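Local structure of lysozyme (Penaeus vannamei, 6UKC) at residues A13-R18 with D85-A90; Y20-D25 with E89-A94; A43-N48 with D81-D86. The protein probably hydrolyses the beta-1,4-linkages of bacterial peptidoglycan and of chitodextrins, as a C-type lysozyme of glycosyl hydrolase family 22. All coordinates share one frame; numbering follows the deposited sequence.

Contact 1: residues A13-R18 with D85-A90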
ATOM      1  N   ALA A  13      -2.348  10.994   4.893  1.00 20.79           N
ATOM      2  CA  ALA A  13      -1.092  11.266   5.646  1.00 21.01           C
ATOM      3  C   ALA A  13      -1.396  11.434   7.144  1.00 20.18           C
ATOM      4  O   ALA A  13      -0.692  10.773   7.958  1.00 20.57           O
ATOM      5  CB  ALA A  13      -0.365  12.477   5.098  1.00 20.94           C
ATOM      6  N   GLU A  14      -2.380  12.280   7.498  1.00 19.57           N
ATOM      7  CA  GLU A  14      -2.738  12.583   8.911  1.00 21.14           C
ATOM      8  C   GLU A  14      -3.235  11.291   9.587  1.00 20.21           C
ATOM      9  O   GLU A  14      -2.946  11.085  10.754  1.00 18.14           O
ATOM     10  CB  GLU A  14      -3.733  13.748   8.998  1.00 23.70           C
ATOM     11  CG  GLU A  14      -3.133  15.107   8.633  1.00 26.38           C
ATOM     12  CD  GLU A  14      -4.042  16.320   8.841  1.00 28.82           C
ATOM     13  OE1 GLU A  14      -4.129  17.160   7.928  1.00 35.77           O
ATOM     14  OE2 GLU A  14      -4.657  16.442   9.913  1.00 28.89           O
ATOM     15  N   LEU A  15      -3.938  10.421   8.873  1.00 21.40           N
ATOM     16  CA  LEU A  15      -4.465   9.161   9.462  1.00 21.39           C
ATOM     17  C   LEU A  15      -3.303   8.252   9.870  1.00 20.88           C
ATOM     18  O   LEU A  15      -3.347   7.672  10.989  1.00 17.51           O
ATOM     19  CB  LEU A  15      -5.342   8.437   8.444  1.00 22.32           C
ATOM     20  CG  LEU A  15      -5.792   7.056   8.903  1.00 23.28           C
ATOM     21  CD1 LEU A  15      -6.786   7.189  10.052  1.00 24.15           C
ATOM     22  CD2 LEU A  15      -6.365   6.255   7.752  1.00 24.24           C
ATOM     23  N   LEU A  16      -2.341   8.054   8.961  1.00 21.04           N
ATOM     24  CA  LEU A  16      -1.162   7.187   9.245  1.00 20.96           C
ATOM     25  C   LEU A  16      -0.394   7.753  10.459  1.00 20.80           C
ATOM     26  O   LEU A  16       0.099   6.949  11.290  1.00 20.45           O
ATOM     27  CB  LEU A  16      -0.290   7.084   7.994  1.00 20.23           C
ATOM     28  CG  LEU A  16      -0.925   6.387   6.788  1.00 20.13           C
ATOM     29  CD1 LEU A  16      -0.008   6.492   5.582  1.00 20.21           C
ATOM     30  CD2 LEU A  16      -1.220   4.920   7.072  1.00 20.87           C
ATOM     31  N   LYS A  17      -0.352   9.080  10.623  1.00 20.44           N
ATOM     32  CA  LYS A  17       0.357   9.705  11.766  1.00 20.62           C
ATOM     33  C   LYS A  17      -0.475   9.575  13.049  1.00 20.95           C
ATOM     34  O   LYS A  17       0.067   9.137  14.069  1.00 23.36           O
ATOM     35  CB  LYS A  17       0.654  11.179  11.497  1.00 20.31           C
ATOM     36  CG  LYS A  17       1.369  11.888  12.648  1.00 20.49           C
ATOM     37  CD  LYS A  17       2.771  11.361  12.932  1.00 21.20           C
ATOM     38  CE  LYS A  17       3.739  11.622  11.788  1.00 20.91           C
ATOM     39  NZ  LYS A  17       5.127  11.289  12.157  1.00 20.99           N
ATOM     40  N   ARG A  18      -1.736   9.991  13.023  1.00 22.61           N
ATOM     41  CA  ARG A  18      -2.615  10.066  14.228  1.00 23.37           C
ATOM     42  C   ARG A  18      -2.879   8.656  14.790  1.00 22.79           C
ATOM     43  O   ARG A  18      -2.665   8.447  16.009  1.00 22.07           O
ATOM     44  CB  ARG A  18      -3.917  10.790  13.864  1.00 24.80           C
ATOM     45  CG  ARG A  18      -4.800  11.123  15.058  1.00 26.82           C
ATOM     46  CD  ARG A  18      -6.162  11.656  14.672  1.00 27.64           C
ATOM     47  NE  ARG A  18      -6.674  10.939  13.501  1.00 30.40           N
ATOM     48  CZ  ARG A  18      -6.739  11.433  12.249  1.00 31.63           C
ATOM     49  NH1 ARG A  18      -6.353  12.670  11.978  1.00 30.95           N
ATOM     50  NH2 ARG A  18      -7.203  10.684  11.265  1.00 30.66           N
ATOM     51  N   ASP A  85     -13.020   0.362   4.332  1.00 21.59           N
ATOM     52  CA  ASP A  85     -12.947   1.775   4.771  1.00 23.63           C
ATOM     53  C   ASP A  85     -11.836   1.876   5.828  1.00 22.57           C
ATOM     54  O   ASP A  85     -11.107   2.865   5.819  1.00 25.45           O
ATOM     55  CB  ASP A  85     -14.309   2.241   5.291  1.00 25.18           C
ATOM     56  CG  ASP A  85     -15.336   2.543   4.216  1.00 26.88           C
ATOM     57  OD1 ASP A  85     -15.049   2.324   3.004  1.00 25.82           O
ATOM     58  OD2 ASP A  85     -16.424   3.017   4.601  1.00 31.70           O
ATOM     59  N   ASP A  86     -11.696   0.843   6.665  1.00 20.92           N
ATOM     60  CA  ASP A  86     -10.636   0.696   7.689  1.00 19.58           C
ATOM     61  C   ASP A  86      -9.394   0.008   7.096  1.00 19.04           C
ATOM     62  O   ASP A  86      -9.508  -1.183   6.717  1.00 17.62           O
ATOM     63  CB  ASP A  86     -11.176  -0.086   8.877  1.00 19.43           C
ATOM     64  CG  ASP A  86     -10.164  -0.223   9.982  1.00 20.00           C
ATOM     65  OD1 ASP A  86      -9.099  -0.853   9.748  1.00 22.36           O
ATOM     66  OD2 ASP A  86     -10.439   0.316  11.047  1.00 22.03           O
ATOM     67  N   ILE A  87      -8.234   0.690   7.153  1.00 17.08           N
ATOM     68  CA  ILE A  87      -6.987   0.322   6.416  1.00 17.83           C
ATOM     69  C   ILE A  87      -6.070  -0.516   7.302  1.00 17.86           C
ATOM     70  O   ILE A  87      -4.988  -0.919   6.820  1.00 18.52           O
ATOM     71  CB  ILE A  87      -6.243   1.576   5.915  1.00 17.04           C
ATOM     72  CG1 ILE A  87      -5.753   2.449   7.080  1.00 17.73           C
ATOM     73  CG2 ILE A  87      -7.142   2.334   4.961  1.00 17.21           C
ATOM     74  CD1 ILE A  87      -4.411   3.104   6.871  1.00 18.11           C
ATOM     75  N   THR A  88      -6.431  -0.740   8.559  1.00 17.09           N
ATOM     76  CA  THR A  88      -5.564  -1.540   9.467  1.00 17.43           C
ATOM     77  C   THR A  88      -4.935  -2.734   8.719  1.00 17.68           C
ATOM     78  O   THR A  88      -3.679  -2.852   8.743  1.00 18.81           O
ATOM     79  CB  THR A  88      -6.301  -1.941  10.752  1.00 16.44           C
ATOM     80  OG1 THR A  88      -6.850  -0.739  11.311  1.00 15.09           O
ATOM     81  CG2 THR A  88      -5.378  -2.615  11.745  1.00 16.00           C
ATOM     82  N   GLU A  89      -5.736  -3.625   8.127  1.00 18.51           N
ATOM     83  CA  GLU A  89      -5.208  -4.915   7.591  1.00 18.48           C
ATOM     84  C   GLU A  89      -4.406  -4.641   6.313  1.00 17.42           C
ATOM     85  O   GLU A  89      -3.397  -5.343   6.089  1.00 17.22           O
ATOM     86  CB  GLU A  89      -6.345  -5.889   7.306  1.00 19.67           C
ATOM     87  CG  GLU A  89      -7.103  -6.321   8.540  1.00 19.93           C
ATOM     88  CD  GLU A  89      -6.412  -7.361   9.399  1.00 20.35           C
ATOM     89  OE1 GLU A  89      -7.138  -7.961  10.212  1.00 21.56           O
ATOM     90  OE2 GLU A  89      -5.173  -7.582   9.247  1.00 18.06           O
ATOM     91  N   ALA A  90      -4.846  -3.661   5.508  1.00 15.98           N
ATOM     92  CA  ALA A  90      -4.128  -3.192   4.299  1.00 15.40           C
ATOM     93  C   ALA A  90      -2.717  -2.793   4.718  1.00 15.04           C
ATOM     94  O   ALA A  90      -1.750  -3.334   4.142  1.00 14.80           O
ATOM     95  CB  ALA A  90      -4.859  -2.050   3.626  1.00 14.81           C
TER
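Ile87 reaches from the turn before helix 88-105 to helix 9-20 and meets Leu15 and Leu16 there. At its CB the side chain branches: CG2 lies anti to the carbonyl carbon, while CG1 is set between the backbone N and the carbonyl carbon (chi1 64°) and heads for the facing helix. Ile87 CG1 is the first atom to touch, 3.9 Å from Leu15 CD2. Beyond it, Ile87 CD1 is shared by two leucines of successive helical positions, lying 3.8 Å from Leu15 CD2 and 3.7 Å from Leu16 CD2. Leu15 comes at Ile87 tip to tip, whereas Leu16 runs across it at roughly a right angle. Phe7 and Phe12 also pack on Ile87.

The residues flanking Ile87 tie the turn to the first residue of helix 88-105. Asp86 OD1 accepts two bonds, capping Thr88 N at 2.9 Å, the proton arriving on the anti side and out of the carboxylate plane, and taking Thr88 OG1 on its syn lone pair at 2.7 Å. Only methyl and methylene groups meet across the segments, so helix 9-20 is joined to the turn leading into helix 88-105 by hydrophobic burial, while the bonds of Asp86 to Thr88 lie beside the apolar contact.

Contact 2: residues Y20-D25 with E89-A94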
ATOM      1  N   TYR A  20      -1.797   5.382  13.636  1.00 18.38           N
ATOM      2  CA  TYR A  20      -0.782   4.303  13.469  1.00 17.78           C
ATOM      3  C   TYR A  20       0.616   4.737  13.930  1.00 19.00           C
ATOM      4  O   TYR A  20       1.512   3.846  13.947  1.00 19.86           O
ATOM      5  CB  TYR A  20      -0.793   3.837  12.014  1.00 17.54           C
ATOM      6  CG  TYR A  20      -2.131   3.277  11.624  1.00 16.85           C
ATOM      7  CD1 TYR A  20      -2.527   2.028  12.089  1.00 15.92           C
ATOM      8  CD2 TYR A  20      -3.034   4.024  10.893  1.00 16.21           C
ATOM      9  CE1 TYR A  20      -3.775   1.513  11.782  1.00 15.87           C
ATOM     10  CE2 TYR A  20      -4.299   3.530  10.607  1.00 16.82           C
ATOM     11  CZ  TYR A  20      -4.665   2.269  11.043  1.00 15.58           C
ATOM     12  OH  TYR A  20      -5.886   1.763  10.727  1.00 15.95           O
ATOM     13  N   TYR A  21       0.824   6.023  14.279  1.00 19.25           N
ATOM     14  CA  TYR A  21       2.112   6.543  14.811  1.00 19.79           C
ATOM     15  C   TYR A  21       3.238   6.136  13.852  1.00 18.82           C
ATOM     16  O   TYR A  21       4.344   5.722  14.279  1.00 16.30           O
ATOM     17  CB  TYR A  21       2.394   6.003  16.220  1.00 21.82           C
ATOM     18  CG  TYR A  21       1.187   5.997  17.116  1.00 23.93           C
ATOM     19  CD1 TYR A  21       0.600   7.195  17.520  1.00 27.77           C
ATOM     20  CD2 TYR A  21       0.580   4.812  17.502  1.00 24.25           C
ATOM     21  CE1 TYR A  21      -0.548   7.226  18.303  1.00 26.33           C
ATOM     22  CE2 TYR A  21      -0.570   4.824  18.285  1.00 27.03           C
ATOM     23  CZ  TYR A  21      -1.127   6.033  18.691  1.00 26.63           C
ATOM     24  OH  TYR A  21      -2.250   6.071  19.455  1.00 29.43           O
ATOM     25  N   LEU A  22       2.973   6.215  12.555  1.00 18.03           N
ATOM     26  CA  LEU A  22       4.023   5.871  11.572  1.00 17.39           C
ATOM     27  C   LEU A  22       5.016   7.024  11.562  1.00 17.54           C
ATOM     28  O   LEU A  22       4.576   8.189  11.752  1.00 19.29           O
ATOM     29  CB  LEU A  22       3.403   5.667  10.189  1.00 17.27           C
ATOM     30  CG  LEU A  22       2.448   4.492  10.033  1.00 17.07           C
ATOM     31  CD1 LEU A  22       2.320   4.128   8.568  1.00 17.10           C
ATOM     32  CD2 LEU A  22       2.908   3.265  10.821  1.00 16.75           C
ATOM     33  N   SER A  23       6.282   6.705  11.312  1.00 17.01           N
ATOM     34  CA  SER A  23       7.366   7.668  10.994  1.00 16.45           C
ATOM     35  C   SER A  23       7.047   8.396   9.693  1.00 15.75           C
ATOM     36  O   SER A  23       6.337   7.806   8.827  1.00 16.11           O
ATOM     37  CB  SER A  23       8.709   6.963  10.873  1.00 16.34           C
ATOM     38  OG  SER A  23       8.742   6.115   9.730  1.00 15.97           O
ATOM     39  N   ASN A  24       7.629   9.588   9.551  1.00 15.71           N
ATOM     40  CA  ASN A  24       7.575  10.453   8.343  1.00 16.56           C
ATOM     41  C   ASN A  24       8.066   9.691   7.109  1.00 17.06           C
ATOM     42  O   ASN A  24       7.434   9.841   6.044  1.00 17.36           O
ATOM     43  CB  ASN A  24       8.401  11.720   8.541  1.00 16.35           C
ATOM     44  CG  ASN A  24       7.721  12.700   9.460  1.00 17.62           C
ATOM     45  OD1 ASN A  24       6.593  12.481   9.904  1.00 20.76           O
ATOM     46  ND2 ASN A  24       8.414  13.771   9.774  1.00 19.36           N
ATOM     47  N   ASP A  25       9.154   8.925   7.254  1.00 18.54           N
ATOM     48  CA  ASP A  25       9.711   8.084   6.170  1.00 20.44           C
ATOM     49  C   ASP A  25       8.636   7.092   5.712  1.00 19.64           C
ATOM     50  O   ASP A  25       8.421   6.942   4.499  1.00 19.24           O
ATOM     51  CB  ASP A  25      10.953   7.289   6.588  1.00 22.08           C
ATOM     52  CG  ASP A  25      11.610   6.671   5.361  1.00 24.45           C
ATOM     53  OD1 ASP A  25      12.170   7.458   4.561  1.00 29.46           O
ATOM     54  OD2 ASP A  25      11.459   5.437   5.141  1.00 23.52           O
ATOM     55  N   GLU A  89      -5.736  -3.625   8.127  1.00 18.51           N
ATOM     56  CA  GLU A  89      -5.208  -4.915   7.591  1.00 18.48           C
ATOM     57  C   GLU A  89      -4.406  -4.641   6.313  1.00 17.42           C
ATOM     58  O   GLU A  89      -3.397  -5.343   6.089  1.00 17.22           O
ATOM     59  CB  GLU A  89      -6.345  -5.889   7.306  1.00 19.67           C
ATOM     60  CG  GLU A  89      -7.103  -6.321   8.540  1.00 19.93           C
ATOM     61  CD  GLU A  89      -6.412  -7.361   9.399  1.00 20.35           C
ATOM     62  OE1 GLU A  89      -7.138  -7.961  10.212  1.00 21.56           O
ATOM     63  OE2 GLU A  89      -5.173  -7.582   9.247  1.00 18.06           O
ATOM     64  N   ALA A  90      -4.846  -3.661   5.508  1.00 15.98           N
ATOM     65  CA  ALA A  90      -4.128  -3.192   4.299  1.00 15.40           C
ATOM     66  C   ALA A  90      -2.717  -2.793   4.718  1.00 15.04           C
ATOM     67  O   ALA A  90      -1.750  -3.334   4.142  1.00 14.80           O
ATOM     68  CB  ALA A  90      -4.859  -2.050   3.626  1.00 14.81           C
ATOM     69  N   LEU A  91      -2.614  -1.962   5.759  1.00 14.80           N
ATOM     70  CA  LEU A  91      -1.313  -1.459   6.251  1.00 15.70           C
ATOM     71  C   LEU A  91      -0.516  -2.645   6.813  1.00 17.41           C
ATOM     72  O   LEU A  91       0.662  -2.847   6.369  1.00 16.45           O
ATOM     73  CB  LEU A  91      -1.593  -0.359   7.274  1.00 15.80           C
ATOM     74  CG  LEU A  91      -0.374   0.291   7.932  1.00 15.60           C
ATOM     75  CD1 LEU A  91       0.612   0.842   6.900  1.00 15.40           C
ATOM     76  CD2 LEU A  91      -0.823   1.384   8.877  1.00 14.88           C
ATOM     77  N   ARG A  92      -1.134  -3.438   7.708  1.00 18.13           N
ATOM     78  CA  ARG A  92      -0.436  -4.592   8.324  1.00 18.82           C
ATOM     79  C   ARG A  92       0.166  -5.440   7.188  1.00 18.83           C
ATOM     80  O   ARG A  92       1.380  -5.768   7.255  1.00 17.50           O
ATOM     81  CB  ARG A  92      -1.377  -5.360   9.250  1.00 20.95           C
ATOM     82  CG  ARG A  92      -0.690  -6.434  10.084  1.00 23.03           C
ATOM     83  CD  ARG A  92      -1.656  -7.076  11.078  1.00 24.61           C
ATOM     84  NE  ARG A  92      -1.992  -6.110  12.120  1.00 26.82           N
ATOM     85  CZ  ARG A  92      -3.226  -5.789  12.524  1.00 27.96           C
ATOM     86  NH1 ARG A  92      -4.286  -6.408  12.033  1.00 29.87           N
ATOM     87  NH2 ARG A  92      -3.398  -4.882  13.469  1.00 27.09           N
ATOM     88  N   CYS A  93      -0.611  -5.705   6.130  1.00 18.04           N
ATOM     89  CA  CYS A  93      -0.174  -6.604   5.033  1.00 18.30           C
ATOM     90  C   CYS A  93       0.882  -5.912   4.148  1.00 18.81           C
ATOM     91  O   CYS A  93       1.880  -6.596   3.710  1.00 18.70           O
ATOM     92  CB  CYS A  93      -1.362  -7.097   4.222  1.00 18.71           C
ATOM     93  SG  CYS A  93      -0.889  -8.238   2.901  1.00 19.04           S
ATOM     94  N   ALA A  94       0.731  -4.610   3.892  1.00 18.27           N
ATOM     95  CA  ALA A  94       1.749  -3.841   3.129  1.00 17.80           C
ATOM     96  C   ALA A  94       3.079  -3.890   3.903  1.00 17.61           C
ATOM     97  O   ALA A  94       4.124  -4.150   3.289  1.00 15.88           O
ATOM     98  CB  ALA A  94       1.276  -2.424   2.837  1.00 17.54           C
TER
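Tyr20 and Leu91 pass one another heading opposite ways, so that a leucine methyl comes to rest over one face of the tyrosine ring. Leu91 CD2 lies 3.8 Å from the centroid of the Tyr20 ring, 22° off its normal, a CH-pi contact. The methyl is displaced toward the inner end of the ring: its nearest atom there is Tyr20 CG at 3.6 Å, followed by Tyr20 CD1 at 3.7 Å. With CG anti to its own carbonyl carbon (chi1 -61°), Tyr20 extends its ring toward helix 88-105, and its hydroxyl reaches beyond the leucine to its hydrogen-bond partner, Thr88.

Leu22 approaches differently, meeting Leu91 tip to tip, with Leu22 CD1 and Leu91 CD1 4.1 Å apart. Leu91 CD2 lies over the aromatic face, and the leucine ends meet mainly through the two CD1 methyls. Leu16 and Trp30 also touch Leu91, joining helices 9-20, 24-38 and 88-105 in one apolar cluster. One residue, Leu91, carries both modes of contact, which implies that dispersion and CH-pi attraction hold the interior of this junction, while the hydroxyl of Tyr20 adds a polar tie at the start of helix 88-105.

Contact 3: residues A43-N48 with D81-D86; sequences AAINRN and DLMSDD
Met83 leaves its backbone with CG anti to N (chi1 -159°), then bends at chi2 (147°) and again at chi3 (49°), a folded course that lays its thioether along the chain entering strand 45-47. Ile45 answers with an extended side chain, CG1 anti to the backbone N and CD1 continuing outward toward the methionine. The two side chains cross at about a right angle. Their ends meet at Ile45 CD1 and Met83 CE, 3.9 Å apart, while the branch point of the isoleucine also lies close to the sulfur, Ile45 CB being 3.9 Å from Met83 SD.

Nearer the backbone, Met83 CG rests against Ala43 CA at 3.6 Å, so the methionine meets main chain at one end and an aliphatic side chain at the other. Its sulfur also has carbonyl oxygens beside it, Met83 SD being 3.7 Å from Ala44 O. Tyr55 of strand 53-55 touches both Met83 and Ile45, which extends the apolar patch onto the neighbouring strand. Just after the methionine, Ser84 OG accepts from Asp86 N at 3.1 Å, forming an ST turn on the way to helix 88-105.

This is a contact near the protein surface, between strand 45-47, at one edge of the three-stranded antiparallel sheet, and the long loop leading back to the helices, an arrangement belonging to the beta domain of the C-type lysozyme fold.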
ATOM      1  N   ALA A  43     -11.561   0.868  -2.214  1.00 24.15           N
ATOM      2  CA  ALA A  43     -12.335  -0.146  -2.966  1.00 23.98           C
ATOM      3  C   ALA A  43     -11.755  -0.360  -4.369  1.00 24.07           C
ATOM      4  O   ALA A  43     -12.342  -1.168  -5.098  1.00 25.50           O
ATOM      5  CB  ALA A  43     -13.796   0.240  -3.016  1.00 24.80           C
ATOM      6  N   ALA A  44     -10.626   0.269  -4.715  1.00 24.27           N
ATOM      7  CA  ALA A  44      -9.875  -0.002  -5.968  1.00 24.80           C
ATOM      8  C   ALA A  44      -9.587  -1.505  -6.099  1.00 24.89           C
ATOM      9  O   ALA A  44      -9.187  -2.126  -5.095  1.00 24.98           O
ATOM     10  CB  ALA A  44      -8.603   0.810  -5.993  1.00 25.50           C
ATOM     11  N   ILE A  45      -9.844  -2.074  -7.280  1.00 24.56           N
ATOM     12  CA  ILE A  45      -9.695  -3.528  -7.576  1.00 25.96           C
ATOM     13  C   ILE A  45      -9.381  -3.707  -9.060  1.00 26.98           C
ATOM     14  O   ILE A  45     -10.029  -3.040  -9.879  1.00 28.43           O
ATOM     15  CB  ILE A  45     -10.956  -4.317  -7.159  1.00 27.47           C
ATOM     16  CG1 ILE A  45     -10.671  -5.822  -7.128  1.00 27.08           C
ATOM     17  CG2 ILE A  45     -12.174  -3.979  -8.029  1.00 26.59           C
ATOM     18  CD1 ILE A  45     -11.856  -6.667  -6.703  1.00 27.18           C
ATOM     19  N   ASN A  46      -8.411  -4.556  -9.395  1.00 27.74           N
ATOM     20  CA  ASN A  46      -7.963  -4.745 -10.797  1.00 28.83           C
ATOM     21  C   ASN A  46      -7.765  -6.232 -11.060  1.00 28.81           C
ATOM     22  O   ASN A  46      -6.925  -6.886 -10.380  1.00 24.05           O
ATOM     23  CB  ASN A  46      -6.717  -3.923 -11.122  1.00 32.47           C
ATOM     24  CG  ASN A  46      -7.073  -2.487 -11.448  1.00 37.19           C
ATOM     25  OD1 ASN A  46      -7.455  -2.164 -12.577  1.00 38.01           O
ATOM     26  ND2 ASN A  46      -6.985  -1.622 -10.449  1.00 38.46           N
ATOM     27  N   ARG A  47      -8.531  -6.734 -12.019  1.00 30.33           N
ATOM     28  CA  ARG A  47      -8.545  -8.161 -12.389  1.00 32.20           C
ATOM     29  C   ARG A  47      -7.582  -8.314 -13.550  1.00 31.86           C
ATOM     30  O   ARG A  47      -7.909  -7.821 -14.624  1.00 32.52           O
ATOM     31  CB  ARG A  47      -9.973  -8.624 -12.671  1.00 33.40           C
ATOM     32  CG  ARG A  47     -10.843  -8.553 -11.427  1.00 36.34           C
ATOM     33  CD  ARG A  47     -12.240  -9.126 -11.544  1.00 38.85           C
ATOM     34  NE  ARG A  47     -12.903  -8.908 -10.262  1.00 40.10           N
ATOM     35  CZ  ARG A  47     -13.590  -7.821  -9.928  1.00 39.55           C
ATOM     36  NH1 ARG A  47     -13.758  -6.838 -10.795  1.00 40.28           N
ATOM     37  NH2 ARG A  47     -14.128  -7.730  -8.724  1.00 42.06           N
ATOM     38  N   ASN A  48      -6.455  -8.977 -13.309  1.00 31.02           N
ATOM     39  CA  ASN A  48      -5.346  -9.081 -14.283  1.00 33.52           C
ATOM     40  C   ASN A  48      -5.583 -10.233 -15.259  1.00 40.26           C
ATOM     41  O   ASN A  48      -6.496 -11.048 -15.021  1.00 41.47           O
ATOM     42  CB  ASN A  48      -4.028  -9.188 -13.527  1.00 31.48           C
ATOM     43  CG  ASN A  48      -3.892  -7.979 -12.633  1.00 29.36           C
ATOM     44  OD1 ASN A  48      -4.278  -6.881 -13.039  1.00 28.50           O
ATOM     45  ND2 ASN A  48      -3.451  -8.182 -11.402  1.00 28.07           N
ATOM     46  N   ASP A  81     -10.584  -8.176   3.155  1.00 25.71           N
ATOM     47  CA  ASP A  81     -10.144  -7.412   4.352  1.00 26.98           C
ATOM     48  C   ASP A  81      -9.212  -6.261   3.937  1.00 25.78           C
ATOM     49  O   ASP A  81      -9.051  -5.307   4.720  1.00 23.84           O
ATOM     50  CB  ASP A  81      -9.503  -8.339   5.387  1.00 28.78           C
ATOM     51  CG  ASP A  81     -10.502  -9.132   6.226  1.00 28.49           C
ATOM     52  OD1 ASP A  81     -11.657  -8.728   6.302  1.00 29.37           O
ATOM     53  OD2 ASP A  81     -10.110 -10.152   6.785  1.00 30.29           O
ATOM     54  N   LEU A  82      -8.606  -6.351   2.756  1.00 28.31           N
ATOM     55  CA  LEU A  82      -7.696  -5.318   2.197  1.00 30.29           C
ATOM     56  C   LEU A  82      -8.499  -4.319   1.367  1.00 32.33           C
ATOM     57  O   LEU A  82      -7.870  -3.388   0.832  1.00 39.85           O
ATOM     58  CB  LEU A  82      -6.624  -6.016   1.359  1.00 30.58           C
ATOM     59  CG  LEU A  82      -5.843  -7.088   2.112  1.00 32.77           C
ATOM     60  CD1 LEU A  82      -4.623  -7.511   1.310  1.00 34.61           C
ATOM     61  CD2 LEU A  82      -5.444  -6.607   3.512  1.00 31.90           C
ATOM     62  N   MET A  83      -9.827  -4.500   1.291  1.00 32.80           N
ATOM     63  CA  MET A  83     -10.722  -3.614   0.508  1.00 33.55           C
ATOM     64  C   MET A  83     -11.808  -3.090   1.448  1.00 32.07           C
ATOM     65  O   MET A  83     -12.957  -3.490   1.317  1.00 40.77           O
ATOM     66  CB  MET A  83     -11.336  -4.393  -0.657  1.00 37.24           C
ATOM     67  CG  MET A  83     -11.840  -3.516  -1.765  1.00 37.56           C
ATOM     68  SD  MET A  83     -11.624  -4.338  -3.339  1.00 41.84           S
ATOM     69  CE  MET A  83     -12.349  -5.931  -2.945  1.00 41.25           C
ATOM     70  N   SER A  84     -11.417  -2.248   2.393  1.00 27.00           N
ATOM     71  CA  SER A  84     -12.231  -1.815   3.549  1.00 23.91           C
ATOM     72  C   SER A  84     -12.005  -0.311   3.794  1.00 23.73           C
ATOM     73  O   SER A  84     -10.912   0.213   3.443  1.00 21.93           O
ATOM     74  CB  SER A  84     -11.869  -2.642   4.740  1.00 21.82           C
ATOM     75  OG  SER A  84     -12.365  -2.069   5.928  1.00 22.59           O
ATOM     76  N   ASP A  85     -13.020   0.362   4.332  1.00 21.59           N
ATOM     77  CA  ASP A  85     -12.947   1.775   4.771  1.00 23.63           C
ATOM     78  C   ASP A  85     -11.836   1.876   5.828  1.00 22.57           C
ATOM     79  O   ASP A  85     -11.107   2.865   5.819  1.00 25.45           O
ATOM     80  CB  ASP A  85     -14.309   2.241   5.291  1.00 25.18           C
ATOM     81  CG  ASP A  85     -15.336   2.543   4.216  1.00 26.88           C
ATOM     82  OD1 ASP A  85     -15.049   2.324   3.004  1.00 25.82           O
ATOM     83  OD2 ASP A  85     -16.424   3.017   4.601  1.00 31.70           O
ATOM     84  N   ASP A  86     -11.696   0.843   6.665  1.00 20.92           N
ATOM     85  CA  ASP A  86     -10.636   0.696   7.689  1.00 19.58           C
ATOM     86  C   ASP A  86      -9.394   0.008   7.096  1.00 19.04           C
ATOM     87  O   ASP A  86      -9.508  -1.183   6.717  1.00 17.62           O
ATOM     88  CB  ASP A  86     -11.176  -0.086   8.877  1.00 19.43           C
ATOM     89  CG  ASP A  86     -10.164  -0.223   9.982  1.00 20.00           C
ATOM     90  OD1 ASP A  86      -9.099  -0.853   9.748  1.00 22.36           O
ATOM     91  OD2 ASP A  86     -10.439   0.316  11.047  1.00 22.03           O
TER

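Contacts 1 and 2 are neighbours, with centres about 7 Å apart, and both set the start of helix 88-105, with the turn before it, against helix 9-20 and the turn that follows. Tyr20 OH joins them directly, 2.7 Å from Thr88 OG1; Lys17 NZ and Asn24 OD1, 2.9 Å apart, probably make another hydrogen bond. Contact 3 lies farther off, its centre about 14 Å from that of contact 1 and about 17 Å from that of contact 2. It shares Asp85 and Asp86 with contact 1, and Leu82 CD2 packs 3.5 Å from Glu89 O. The segment 81-94 thus runs from the sheet side of the lysozyme fold into its helical core.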